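Local coordinates for protein aminotransferase, classes I and II (Silicibacter pomeroyi DSS-3, PDB 3H14) that probably transfers the amino group of L-aspartate to 2-oxoglutarate as a class I aminotransferase dependent on pyridoxal 5'-phosphate, at residues A[73-78]-A[90-96]; A[104-108]-A[131-137]; A[197-201]-A[212-216]; A[222-228]-A[239-245]. One frame throughout, in Å; residues are numbered along the deposited sequence.

Contact 1 of 4, residues A[73-78]-A[90-96]; sequences LRQRIA and DPGRVVI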
loop_
_atom_site.group_PDB
_atom_site.type_symbol
_atom_site.label_atom_id
_atom_site.label_comp_id
_atom_site.label_asym_id
_atom_site.label_seq_id
_atom_site.Cartn_x
_atom_site.Cartn_y
_atom_site.Cartn_z
ATOM N N LEU A 73 -23.096 3.964 0.165
ATOM C CA LEU A 73 -21.619 3.880 0.307
ATOM C C LEU A 73 -20.874 4.678 -0.755
ATOM O O LEU A 73 -19.979 5.454 -0.447
ATOM C CB LEU A 73 -21.174 2.423 0.302
ATOM C CG LEU A 73 -19.668 2.168 0.525
ATOM C CD1 LEU A 73 -19.152 2.773 1.833
ATOM C CD2 LEU A 73 -19.428 0.680 0.476
ATOM N N ARG A 74 -21.282 4.528 -2.000
ATOM C CA ARG A 74 -20.828 5.431 -3.077
ATOM C C ARG A 74 -21.001 6.907 -2.748
ATOM O O ARG A 74 -20.107 7.710 -2.947
ATOM C CB ARG A 74 -21.570 5.115 -4.368
ATOM C CG ARG A 74 -21.276 3.720 -4.900
ATOM C CD ARG A 74 -22.147 3.393 -6.096
ATOM N NE ARG A 74 -21.572 3.903 -7.320
ATOM C CZ ARG A 74 -22.163 3.897 -8.506
ATOM N NH1 ARG A 74 -23.419 3.469 -8.658
ATOM N NH2 ARG A 74 -21.494 4.372 -9.546
ATOM N N GLN A 75 -22.178 7.268 -2.264
ATOM C CA GLN A 75 -22.464 8.629 -1.842
ATOM C C GLN A 75 -21.579 9.078 -0.677
ATOM O O GLN A 75 -21.115 10.224 -0.639
ATOM C CB GLN A 75 -23.950 8.726 -1.448
ATOM C CG GLN A 75 -24.866 8.798 -2.654
ATOM C CD GLN A 75 -26.298 8.329 -2.388
ATOM O OE1 GLN A 75 -26.767 8.312 -1.240
ATOM N NE2 GLN A 75 -26.998 7.949 -3.456
ATOM N N ARG A 76 -21.356 8.183 0.280
ATOM C CA ARG A 76 -20.510 8.524 1.439
ATOM C C ARG A 76 -19.044 8.730 1.063
ATOM O O ARG A 76 -18.367 9.575 1.637
ATOM C CB ARG A 76 -20.597 7.461 2.537
ATOM C CG ARG A 76 -19.851 7.809 3.844
ATOM C CD ARG A 76 -20.413 9.062 4.517
ATOM N NE ARG A 76 -19.626 9.485 5.669
ATOM C CZ ARG A 76 -18.506 10.196 5.606
ATOM N NH1 ARG A 76 -17.986 10.557 4.439
ATOM N NH2 ARG A 76 -17.881 10.539 6.718
ATOM N N ILE A 77 -18.548 7.912 0.150
ATOM C CA ILE A 77 -17.199 8.086 -0.376
ATOM C C ILE A 77 -17.068 9.449 -1.115
ATOM O O ILE A 77 -16.115 10.203 -0.878
ATOM C CB ILE A 77 -16.808 6.897 -1.261
ATOM C CG1 ILE A 77 -16.638 5.624 -0.406
ATOM C CG2 ILE A 77 -15.527 7.187 -2.046
ATOM C CD1 ILE A 77 -16.684 4.309 -1.201
ATOM N N ALA A 78 -18.033 9.760 -1.974
ATOM C CA ALA A 78 -18.071 11.039 -2.677
ATOM C C ALA A 78 -17.955 12.207 -1.699
ATOM O O ALA A 78 -17.179 13.136 -1.925
ATOM C CB ALA A 78 -19.364 11.157 -3.526
ATOM N N ASP A 90 -19.033 13.388 -8.235
ATOM C CA ASP A 90 -20.294 12.709 -8.449
ATOM C C ASP A 90 -20.164 11.270 -7.932
ATOM O O ASP A 90 -19.196 10.583 -8.272
ATOM C CB ASP A 90 -20.618 12.730 -9.940
ATOM C CG ASP A 90 -21.781 11.840 -10.312
ATOM O OD1 ASP A 90 -22.761 11.745 -9.557
ATOM O OD2 ASP A 90 -21.702 11.225 -11.391
ATOM N N PRO A 91 -21.099 10.821 -7.073
ATOM C CA PRO A 91 -21.071 9.421 -6.612
ATOM C C PRO A 91 -21.193 8.375 -7.693
ATOM O O PRO A 91 -20.788 7.242 -7.484
ATOM C CB PRO A 91 -22.253 9.323 -5.635
ATOM C CG PRO A 91 -23.005 10.587 -5.750
ATOM C CD PRO A 91 -22.159 11.608 -6.412
ATOM N N GLY A 92 -21.728 8.754 -8.846
ATOM C CA GLY A 92 -21.788 7.866 -9.999
ATOM C C GLY A 92 -20.418 7.413 -10.473
ATOM O O GLY A 92 -20.303 6.397 -11.136
ATOM N N ARG A 93 -19.381 8.187 -10.160
ATOM C CA ARG A 93 -18.001 7.846 -10.561
ATOM C C ARG A 93 -17.278 6.954 -9.552
ATOM O O ARG A 93 -16.165 6.551 -9.825
ATOM C CB ARG A 93 -17.176 9.132 -10.784
ATOM C CG ARG A 93 -17.517 9.824 -12.098
ATOM C CD ARG A 93 -16.930 11.205 -12.183
ATOM N NE ARG A 93 -15.486 11.107 -12.205
ATOM C CZ ARG A 93 -14.640 12.101 -11.989
ATOM N NH1 ARG A 93 -15.071 13.345 -11.797
ATOM N NH2 ARG A 93 -13.333 11.850 -12.025
ATOM N N VAL A 94 -17.890 6.711 -8.384
ATOM C CA VAL A 94 -17.328 5.838 -7.343
ATOM C C VAL A 94 -17.801 4.422 -7.639
ATOM O O VAL A 94 -19.001 4.186 -7.796
ATOM C CB VAL A 94 -17.757 6.280 -5.923
ATOM C CG1 VAL A 94 -17.196 5.294 -4.779
ATOM C CG2 VAL A 94 -17.312 7.676 -5.682
ATOM N N VAL A 95 -16.854 3.496 -7.825
ATOM C CA VAL A 95 -17.122 2.097 -8.010
ATOM C C VAL A 95 -16.619 1.324 -6.763
ATOM O O VAL A 95 -15.436 1.399 -6.412
ATOM C CB VAL A 95 -16.407 1.573 -9.266
ATOM C CG1 VAL A 95 -16.620 0.078 -9.463
ATOM C CG2 VAL A 95 -16.866 2.332 -10.498
ATOM N N ILE A 96 -17.516 0.576 -6.131
ATOM C CA ILE A 96 -17.186 -0.214 -4.967
ATOM C C ILE A 96 -16.567 -1.518 -5.448
ATOM O O ILE A 96 -17.109 -2.173 -6.330
ATOM C CB ILE A 96 -18.430 -0.523 -4.149
ATOM C CG1 ILE A 96 -19.147 0.776 -3.764
ATOM C CG2 ILE A 96 -18.049 -1.355 -2.922
ATOM C CD1 ILE A 96 -18.229 1.905 -3.187
#

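Contact 2 of 4, residues A[104-108]-A[131-137]; sequences FLLAF and ILRALGL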
loop_
_atom_site.group_PDB
_atom_site.type_symbol
_atom_site.label_atom_id
_atom_site.label_comp_id
_atom_site.label_asym_id
_atom_site.label_seq_id
_atom_site.Cartn_x
_atom_site.Cartn_y
_atom_site.Cartn_z
ATOM N N PHE A 104 -7.382 -3.146 -8.770
ATOM C CA PHE A 104 -6.300 -3.377 -9.747
ATOM C C PHE A 104 -6.761 -4.252 -10.928
ATOM O O PHE A 104 -6.459 -3.952 -12.091
ATOM C CB PHE A 104 -5.054 -3.969 -9.088
ATOM C CG PHE A 104 -4.395 -3.047 -8.117
ATOM C CD1 PHE A 104 -4.098 -1.727 -8.477
ATOM C CD2 PHE A 104 -4.081 -3.478 -6.830
ATOM C CE1 PHE A 104 -3.508 -0.869 -7.561
ATOM C CE2 PHE A 104 -3.481 -2.593 -5.899
ATOM C CZ PHE A 104 -3.203 -1.306 -6.271
ATOM N N LEU A 105 -7.481 -5.320 -10.637
ATOM C CA LEU A 105 -8.023 -6.170 -11.682
ATOM C C LEU A 105 -8.899 -5.391 -12.647
ATOM O O LEU A 105 -8.827 -5.574 -13.865
ATOM C CB LEU A 105 -8.823 -7.325 -11.065
ATOM C CG LEU A 105 -9.532 -8.262 -12.038
ATOM C CD1 LEU A 105 -8.496 -8.915 -12.939
ATOM C CD2 LEU A 105 -10.351 -9.321 -11.307
ATOM N N LEU A 106 -9.711 -4.493 -12.116
ATOM C CA LEU A 106 -10.688 -3.810 -12.929
ATOM C C LEU A 106 -9.988 -2.738 -13.727
ATOM O O LEU A 106 -10.223 -2.626 -14.926
ATOM C CB LEU A 106 -11.785 -3.209 -12.059
ATOM C CG LEU A 106 -12.776 -4.198 -11.446
ATOM C CD1 LEU A 106 -13.700 -3.397 -10.496
ATOM C CD2 LEU A 106 -13.546 -4.929 -12.593
ATOM N N ALA A 107 -9.082 -2.001 -13.070
ATOM C CA ALA A 107 -8.289 -1.011 -13.762
ATOM C C ALA A 107 -7.522 -1.648 -14.902
ATOM O O ALA A 107 -7.560 -1.158 -16.031
ATOM C CB ALA A 107 -7.378 -0.307 -12.830
ATOM N N PHE A 108 -6.777 -2.709 -14.622
ATOM C CA PHE A 108 -5.905 -3.246 -15.640
ATOM C C PHE A 108 -6.711 -3.843 -16.784
ATOM O O PHE A 108 -6.278 -3.764 -17.942
ATOM C CB PHE A 108 -4.977 -4.327 -15.058
ATOM C CG PHE A 108 -4.035 -3.828 -14.005
ATOM C CD1 PHE A 108 -3.738 -2.474 -13.883
ATOM C CD2 PHE A 108 -3.376 -4.728 -13.163
ATOM C CE1 PHE A 108 -2.857 -2.037 -12.924
ATOM C CE2 PHE A 108 -2.509 -4.261 -12.180
ATOM C CZ PHE A 108 -2.255 -2.915 -12.092
ATOM N N ILE A 131 0.594 -9.150 -10.309
ATOM C CA ILE A 131 -0.775 -9.033 -10.872
ATOM C C ILE A 131 -0.701 -8.666 -12.348
ATOM O O ILE A 131 -1.405 -9.241 -13.156
ATOM C CB ILE A 131 -1.623 -7.994 -10.138
ATOM C CG1 ILE A 131 -1.918 -8.445 -8.715
ATOM C CG2 ILE A 131 -2.990 -7.711 -10.890
ATOM C CD1 ILE A 131 -2.582 -7.334 -7.832
ATOM N N LEU A 132 0.166 -7.724 -12.714
ATOM C CA LEU A 132 0.358 -7.410 -14.140
ATOM C C LEU A 132 0.784 -8.607 -14.976
ATOM O O LEU A 132 0.182 -8.928 -16.009
ATOM C CB LEU A 132 1.323 -6.247 -14.297
ATOM C CG LEU A 132 0.758 -4.875 -13.921
ATOM C CD1 LEU A 132 1.886 -3.860 -13.608
ATOM C CD2 LEU A 132 -0.159 -4.296 -15.026
ATOM N N ARG A 133 1.773 -9.350 -14.490
ATOM C CA ARG A 133 2.240 -10.546 -15.182
ATOM C C ARG A 133 1.161 -11.643 -15.243
ATOM O O ARG A 133 0.998 -12.328 -16.276
ATOM C CB ARG A 133 3.463 -11.091 -14.420
ATOM C CG ARG A 133 4.281 -12.081 -15.172
ATOM C CD ARG A 133 5.411 -12.732 -14.295
ATOM N NE ARG A 133 6.132 -13.765 -15.052
ATOM C CZ ARG A 133 5.635 -14.970 -15.332
ATOM N NH1 ARG A 133 4.435 -15.304 -14.876
ATOM N NH2 ARG A 133 6.346 -15.840 -16.048
ATOM N N ALA A 134 0.464 -11.833 -14.129
ATOM C CA ALA A 134 -0.625 -12.830 -14.014
ATOM C C ALA A 134 -1.754 -12.617 -15.025
ATOM O O ALA A 134 -2.435 -13.571 -15.412
ATOM C CB ALA A 134 -1.208 -12.828 -12.611
ATOM N N LEU A 135 -1.915 -11.375 -15.441
ATOM C CA LEU A 135 -2.914 -10.974 -16.443
ATOM C C LEU A 135 -2.390 -10.908 -17.895
ATOM O O LEU A 135 -3.105 -10.466 -18.823
ATOM C CB LEU A 135 -3.461 -9.608 -16.040
ATOM C CG LEU A 135 -4.325 -9.665 -14.778
ATOM C CD1 LEU A 135 -4.755 -8.223 -14.363
ATOM C CD2 LEU A 135 -5.539 -10.541 -14.941
ATOM N N GLY A 136 -1.143 -11.330 -18.103
ATOM C CA GLY A 136 -0.505 -11.252 -19.400
ATOM C C GLY A 136 -0.036 -9.885 -19.813
ATOM O O GLY A 136 0.161 -9.608 -21.006
ATOM N N LEU A 137 0.173 -9.007 -18.854
ATOM C CA LEU A 137 0.668 -7.688 -19.145
ATOM C C LEU A 137 2.166 -7.671 -18.758
ATOM O O LEU A 137 2.696 -8.637 -18.195
ATOM C CB LEU A 137 -0.116 -6.627 -18.367
ATOM C CG LEU A 137 -1.634 -6.690 -18.499
ATOM C CD1 LEU A 137 -2.276 -5.676 -17.580
ATOM C CD2 LEU A 137 -2.066 -6.501 -20.026
#

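Contact 3 of 4, residues A[197-201]-A[212-216]; sequences FISDE and AVTAL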
loop_
_atom_site.group_PDB
_atom_site.type_symbol
_atom_site.label_atom_id
_atom_site.label_comp_id
_atom_site.label_asym_id
_atom_site.label_seq_id
_atom_site.Cartn_x
_atom_site.Cartn_y
_atom_site.Cartn_z
ATOM N N PHE A 197 -2.875 6.726 -16.587
ATOM C CA PHE A 197 -2.431 7.026 -15.245
ATOM C C PHE A 197 -3.311 6.408 -14.182
ATOM O O PHE A 197 -4.531 6.676 -14.088
ATOM C CB PHE A 197 -2.364 8.533 -15.048
ATOM C CG PHE A 197 -1.613 8.972 -13.805
ATOM C CD1 PHE A 197 -0.206 9.025 -13.805
ATOM C CD2 PHE A 197 -2.291 9.335 -12.651
ATOM C CE1 PHE A 197 0.505 9.429 -12.676
ATOM C CE2 PHE A 197 -1.593 9.733 -11.503
ATOM C CZ PHE A 197 -0.175 9.790 -11.516
ATOM N N ILE A 198 -2.670 5.624 -13.315
ATOM C CA ILE A 198 -3.361 4.997 -12.183
ATOM C C ILE A 198 -2.712 5.442 -10.886
ATOM O O ILE A 198 -1.512 5.249 -10.715
ATOM C CB ILE A 198 -3.290 3.494 -12.260
ATOM C CG1 ILE A 198 -3.864 2.988 -13.580
ATOM C CG2 ILE A 198 -4.004 2.860 -11.042
ATOM C CD1 ILE A 198 -3.681 1.598 -13.768
ATOM N N SER A 199 -3.521 6.040 -9.998
ATOM C CA SER A 199 -3.081 6.574 -8.716
ATOM C C SER A 199 -3.564 5.663 -7.590
ATOM O O SER A 199 -4.769 5.489 -7.377
ATOM C CB SER A 199 -3.618 7.984 -8.519
ATOM O OG SER A 199 -3.161 8.606 -7.332
ATOM N N ASP A 200 -2.593 5.068 -6.888
ATOM C CA ASP A 200 -2.849 4.186 -5.747
ATOM C C ASP A 200 -2.847 5.088 -4.507
ATOM O O ASP A 200 -1.825 5.666 -4.124
ATOM C CB ASP A 200 -1.787 3.068 -5.695
ATOM C CG ASP A 200 -1.930 2.147 -4.471
ATOM O OD1 ASP A 200 -2.618 2.536 -3.504
ATOM O OD2 ASP A 200 -1.323 1.051 -4.466
ATOM N N GLU A 201 -4.019 5.249 -3.913
ATOM C CA GLU A 201 -4.251 6.186 -2.820
ATOM C C GLU A 201 -4.693 5.394 -1.573
ATOM O O GLU A 201 -5.291 5.937 -0.643
ATOM C CB GLU A 201 -5.252 7.258 -3.264
ATOM C CG GLU A 201 -4.726 7.976 -4.527
ATOM C CD GLU A 201 -5.451 9.237 -4.978
ATOM O OE1 GLU A 201 -6.522 9.622 -4.419
ATOM O OE2 GLU A 201 -4.919 9.839 -5.954
ATOM N N ALA A 212 -1.890 14.420 1.872
ATOM C CA ALA A 212 -2.005 13.555 0.703
ATOM C C ALA A 212 -2.721 14.336 -0.374
ATOM O O ALA A 212 -3.581 15.178 -0.074
ATOM C CB ALA A 212 -2.757 12.251 1.025
ATOM N N VAL A 213 -2.310 14.108 -1.618
ATOM C CA VAL A 213 -2.927 14.766 -2.769
ATOM C C VAL A 213 -3.617 13.734 -3.646
ATOM O O VAL A 213 -2.957 12.895 -4.210
ATOM C CB VAL A 213 -1.898 15.528 -3.635
ATOM C CG1 VAL A 213 -2.625 16.252 -4.754
ATOM C CG2 VAL A 213 -1.093 16.529 -2.786
ATOM N N THR A 214 -4.944 13.795 -3.769
ATOM C CA THR A 214 -5.624 12.899 -4.697
ATOM C C THR A 214 -5.341 13.354 -6.119
ATOM O O THR A 214 -5.286 14.545 -6.389
ATOM C CB THR A 214 -7.160 12.760 -4.462
ATOM O OG1 THR A 214 -7.682 11.804 -5.388
ATOM C CG2 THR A 214 -7.911 14.049 -4.684
ATOM N N ALA A 215 -5.113 12.394 -7.014
ATOM C CA ALA A 215 -4.939 12.681 -8.429
ATOM C C ALA A 215 -6.117 13.453 -9.006
ATOM O O ALA A 215 -5.944 14.185 -9.977
ATOM C CB ALA A 215 -4.735 11.416 -9.210
ATOM N N LEU A 216 -7.292 13.304 -8.399
ATOM C CA LEU A 216 -8.501 14.076 -8.780
ATOM C C LEU A 216 -8.363 15.601 -8.621
ATOM O O LEU A 216 -9.071 16.344 -9.260
ATOM C CB LEU A 216 -9.707 13.559 -7.999
ATOM C CG LEU A 216 -9.946 12.053 -8.209
ATOM C CD1 LEU A 216 -11.150 11.608 -7.434
ATOM C CD2 LEU A 216 -10.148 11.730 -9.679
#

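Contact 4 of 4, residues A[222-228]-A[239-245]; sequences CYVINSF and VGWMVVP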
loop_
_atom_site.group_PDB
_atom_site.type_symbol
_atom_site.label_atom_id
_atom_site.label_comp_id
_atom_site.label_asym_id
_atom_site.label_seq_id
_atom_site.Cartn_x
_atom_site.Cartn_y
_atom_site.Cartn_z
ATOM N N CYS A 222 -7.879 9.752 -15.021
ATOM C CA CYS A 222 -7.045 8.840 -14.250
ATOM C C CYS A 222 -7.978 7.877 -13.573
ATOM O O CYS A 222 -9.165 8.148 -13.471
ATOM C CB CYS A 222 -6.193 9.584 -13.205
ATOM S SG CYS A 222 -7.114 10.391 -11.902
ATOM N N TYR A 223 -7.451 6.732 -13.186
ATOM C CA TYR A 223 -8.138 5.794 -12.295
ATOM C C TYR A 223 -7.520 5.997 -10.916
ATOM O O TYR A 223 -6.304 6.014 -10.790
ATOM C CB TYR A 223 -7.924 4.360 -12.743
ATOM C CG TYR A 223 -8.878 3.868 -13.801
ATOM C CD1 TYR A 223 -9.302 4.713 -14.848
ATOM C CD2 TYR A 223 -9.342 2.576 -13.783
ATOM C CE1 TYR A 223 -10.159 4.261 -15.846
ATOM C CE2 TYR A 223 -10.209 2.120 -14.758
ATOM C CZ TYR A 223 -10.613 2.990 -15.797
ATOM O OH TYR A 223 -11.477 2.560 -16.775
ATOM N N VAL A 224 -8.345 6.187 -9.899
ATOM C CA VAL A 224 -7.865 6.230 -8.495
ATOM C C VAL A 224 -8.304 4.912 -7.822
ATOM O O VAL A 224 -9.485 4.473 -7.976
ATOM C CB VAL A 224 -8.431 7.450 -7.744
ATOM C CG1 VAL A 224 -8.166 7.368 -6.226
ATOM C CG2 VAL A 224 -7.869 8.735 -8.275
ATOM N N ILE A 225 -7.365 4.283 -7.113
ATOM C CA ILE A 225 -7.603 2.987 -6.445
ATOM C C ILE A 225 -7.475 3.217 -4.935
ATOM O O ILE A 225 -6.535 3.846 -4.486
ATOM C CB ILE A 225 -6.603 1.871 -6.914
ATOM C CG1 ILE A 225 -6.532 1.767 -8.456
ATOM C CG2 ILE A 225 -6.911 0.501 -6.210
ATOM C CD1 ILE A 225 -7.863 1.588 -9.174
ATOM N N ASN A 226 -8.465 2.744 -4.175
ATOM C CA ASN A 226 -8.433 2.852 -2.733
ATOM C C ASN A 226 -9.042 1.611 -2.074
ATOM O O ASN A 226 -9.485 0.667 -2.723
ATOM C CB ASN A 226 -9.115 4.118 -2.261
ATOM C CG ASN A 226 -8.364 4.814 -1.113
ATOM O OD1 ASN A 226 -8.017 4.199 -0.086
ATOM N ND2 ASN A 226 -8.171 6.138 -1.264
ATOM N N SER A 227 -9.013 1.621 -0.755
ATOM C CA SER A 227 -9.347 0.449 0.038
ATOM C C SER A 227 -9.760 0.904 1.431
ATOM O O SER A 227 -9.354 1.993 1.894
ATOM C CB SER A 227 -8.125 -0.456 0.151
ATOM O OG SER A 227 -8.414 -1.669 0.871
ATOM N N PHE A 228 -10.540 0.052 2.098
ATOM C CA PHE A 228 -10.860 0.239 3.516
ATOM C C PHE A 228 -9.891 -0.502 4.433
ATOM O O PHE A 228 -10.097 -0.522 5.645
ATOM C CB PHE A 228 -12.301 -0.202 3.783
ATOM C CG PHE A 228 -13.302 0.694 3.142
ATOM C CD1 PHE A 228 -13.675 1.865 3.778
ATOM C CD2 PHE A 228 -13.832 0.415 1.894
ATOM C CE1 PHE A 228 -14.573 2.714 3.222
ATOM C CE2 PHE A 228 -14.759 1.275 1.303
ATOM C CZ PHE A 228 -15.111 2.437 1.957
ATOM N N VAL A 239 -13.188 -5.073 0.836
ATOM C CA VAL A 239 -14.008 -3.983 0.325
ATOM C C VAL A 239 -13.117 -2.775 0.074
ATOM O O VAL A 239 -12.218 -2.479 0.861
ATOM C CB VAL A 239 -15.242 -3.665 1.255
ATOM C CG1 VAL A 239 -14.810 -3.333 2.700
ATOM C CG2 VAL A 239 -16.078 -2.519 0.670
ATOM N N GLY A 240 -13.373 -2.085 -1.042
ATOM C CA GLY A 240 -12.639 -0.882 -1.374
ATOM C C GLY A 240 -13.427 -0.119 -2.430
ATOM O O GLY A 240 -14.618 -0.377 -2.640
ATOM N N TRP A 241 -12.762 0.810 -3.095
ATOM C CA TRP A 241 -13.379 1.576 -4.132
ATOM C C TRP A 241 -12.368 2.066 -5.119
ATOM O O TRP A 241 -11.150 2.029 -4.865
ATOM C CB TRP A 241 -14.144 2.770 -3.563
ATOM C CG TRP A 241 -13.367 3.980 -3.143
ATOM C CD1 TRP A 241 -13.030 5.062 -3.916
ATOM C CD2 TRP A 241 -12.862 4.253 -1.838
ATOM N NE1 TRP A 241 -12.359 5.985 -3.166
ATOM C CE2 TRP A 241 -12.239 5.520 -1.884
ATOM C CE3 TRP A 241 -12.881 3.556 -0.630
ATOM C CZ2 TRP A 241 -11.639 6.104 -0.762
ATOM C CZ3 TRP A 241 -12.259 4.127 0.478
ATOM C CH2 TRP A 241 -11.648 5.386 0.405
HETATM N N MSE A 242 -12.898 2.530 -6.253
HETATM C CA MSE A 242 -12.116 3.235 -7.241
HETATM C C MSE A 242 -12.936 4.422 -7.764
HETATM O O MSE A 242 -14.156 4.449 -7.611
HETATM C CB MSE A 242 -11.660 2.249 -8.343
HETATM C CG MSE A 242 -12.765 1.574 -9.091
HETATM SE SE MSE A 242 -12.220 0.019 -10.160
HETATM C CE MSE A 242 -10.788 0.863 -11.107
ATOM N N VAL A 243 -12.252 5.438 -8.271
ATOM C CA VAL A 243 -12.895 6.543 -8.961
ATOM C C VAL A 243 -12.370 6.538 -10.384
ATOM O O VAL A 243 -11.155 6.468 -10.601
ATOM C CB VAL A 243 -12.581 7.903 -8.269
ATOM C CG1 VAL A 243 -13.300 9.099 -8.969
ATOM C CG2 VAL A 243 -12.929 7.846 -6.762
ATOM N N VAL A 244 -13.288 6.606 -11.347
ATOM C CA VAL A 244 -12.967 6.639 -12.760
ATOM C C VAL A 244 -13.687 7.840 -13.399
ATOM O O VAL A 244 -14.626 8.374 -12.818
ATOM C CB VAL A 244 -13.381 5.330 -13.454
ATOM C CG1 VAL A 244 -12.722 4.167 -12.760
ATOM C CG2 VAL A 244 -14.915 5.128 -13.418
ATOM N N PRO A 245 -13.222 8.288 -14.568
ATOM C CA PRO A 245 -13.881 9.368 -15.306
ATOM C C PRO A 245 -15.343 9.060 -15.587
ATOM O O PRO A 245 -15.701 7.906 -15.679
ATOM C CB PRO A 245 -13.083 9.415 -16.619
ATOM C CG PRO A 245 -11.725 8.845 -16.258
ATOM C CD PRO A 245 -12.006 7.805 -15.261
#

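Contact 1 of 4, residues A[73-78]-A[90-96]
One side of helix 71-85 rests on strand 94-97 and on the 3-10 turn that precedes it; the axes of 73-78 and 94-96 approach to 8.3 Å and make an angle of 130°. Leu73 leaves the helix sideways, yet its branch meets Ile96, with Leu73 CG 4.0 Å from Ile96 CD1. Arg74 buries the most area here, 105 Å². Its aliphatic stem lies along the strand, Arg74 CG to Ile96 CG1 being 3.8 Å, while its guanidinium turns to the backbone: Arg74 NE donates to Val94 O at 2.6 Å, and Arg74 NH2 adds a weak bond to the same Val94 O at 3.1 Å. An arginine suits this spot because a long apolar shaft carries its donors past the hydrophobic zone. Gln75, whose CB points away from 90-96, still touches the proline, Gln75 CA lying 3.9 Å and Gln75 CG 4.0 Å from Pro91 CB. Arg76 faces away and pairs with Asp276. Ile77 then fills the apolar seam, Ile77 CG2 to Val94 CG1 3.7 Å and Ile77 CD1 to Ile96 CD1 3.5 Å, and also touches Trp241. Small Ala78 lets the proline ring close in, with Ala78 CB 4.0 Å from Pro91 CB. A helix is thus laid by a short connection over 94-97, an edge strand of the seven-stranded mixed sheet within this chain, part of the alpha/beta large domain of class I aminotransferases.

Contact 2 of 4, residues A[104-108]-A[131-137]
Phe108 is the bump on helix 100-111, and the end of helix 126-134 supplies the hollow that receives it. Leu132 forms the floor: its CD2 lies 3.7 Å from the centroid of the Phe108 ring and almost on the ring normal, a CH-pi contact. The rim is made by Ile131 CG2, 3.7 Å from Phe108 CE2, and by Leu135 CD1, 3.9 Å from Phe108 CD2, both at the ring edge. Leu137 CD1 closes in on the stem, 3.9 Å from Phe108 CB. A flat ring suits this shallow pocket, one face on Leu132 and its edge against Ile131 and Leu135. A smaller contact lies alongside, where Leu105 CD1 meets Leu135 CD2 at 3.9 Å. Phe104 only brushes the other helix, its CD2 being 4.3 Å from Ile131 CD1, and directs the end of its ring toward the sheet. No hydrogen bond joins the two segments. The hollow owes part of its shape to a Schellman motif: Gly136, with positive phi, lets Leu137 N bond to Leu132 O (2.8 Å) and Gly136 N to Arg133 O (3.0 Å), folding Leu137 back beside Leu135. Helix 126-134 is the crossover helix of a beta-alpha-beta unit, between parallel strands 117-122 and 138-143, and packs here against the preceding helix 100-111, as in the alpha/beta large domain.

Contact 3 of 4, residues A[197-201]-A[212-216]
The loop that follows strand 196-200 returns to it at residues 212-216 and is held there mainly by one acidic side chain, that of Glu201. Val213 points away from the strand, and its contribution is slight. Thr214 makes the first strong link: Thr214 OG1 donates to Glu201 OE1 at 2.7 Å. A threonine serves well here, since the same Thr214 OG1 also accepts a weak bond from Leu216 N at 3.4 Å, the pattern of an ST turn at the start of the 3-10 segment. Ala215 supplies the second link, its backbone N giving a nearly straight bond to Glu201 OE2 at 2.8 Å. Its methyl group is small enough to lie flush on the strand, with Ala215 CB 3.7 Å from Ser199 CB and 4.2 Å from Phe197 CE2, the latter at the edge of the phenylalanine ring. Leu216 turns sideways and packs on Val224 of the neighbouring strand. From the strand side, Ser199 OG also donates to Glu201 OE2 at 2.6 Å, so OE2 receives two donors and OE1 one. All the touching residues are buried, and Val224 and Asn226 border the glutamate. Three donors converging on its two oxygens are consistent with a deprotonated carboxylate, its charge, shared by OE1 and OE2, balanced by hydrogen bonds from two hydroxyls and a backbone amide, fastening loop to strand within the interior.

Contact 4 of 4, residues A[222-228]-A[239-245]
On one face of this antiparallel strand pair, Ile225 and selenomethionine Met242 form the apolar centre, Ile225 CD1 lying 3.6 Å from Met242 CE; the pair belongs to the mixed sheet of the aminotransferase large domain. Tyr223 extends this face, its CD2 3.5 Å from Met242 CE, while Val244 CG1 sits 3.7 Å above its ring centroid. On the other face Val224 CB meets Val243 CB at 4.2 Å, and Asn226 CB covers the six-membered ring of Trp241, 3.6 Å from its centroid. The broad indole fills space that Phe228 bounds, Phe228 CE2 to Trp241 CE3 3.5 Å, and its NE1 bonds to Tyr81. Between the faces runs the polar backbone: Val224 and Val243 exchange two bonds of 2.9 Å, N to O each way, and Asn226 N reaches Trp241 O at 2.9 Å. Gly240 suits the tight pairing with Ser227, CA to CA 3.8 Å, because a CB there would clash with Asn226 O. Beyond it, Phe228 N donates to Val239 O at 3.3 Å.

The four contacts follow one another along the chain, each closing its own loop, with none nesting or crossing. Contact 1 turns from helix 71-85 into strand 94-97; the chain then enters helix 100-111, which contact 2 joins to helix 126-134 across the longest of the loops, with strand 117-122 inside it. Contact 3 closes the loop leaving strand 196-200, and contact 4 the loop between antiparallel strands 223-227 and 240-243. In the sheet, contact 4 lies between contacts 1 and 3: Val95 O meets Met242 N at 2.8 Å, and Ser199 N meets Tyr223 O at 2.9 Å. Contact 2 reaches the sheet through helix 100-111, where Phe104 meets Ile225, Ala107 Tyr223 and Phe108 Ile198.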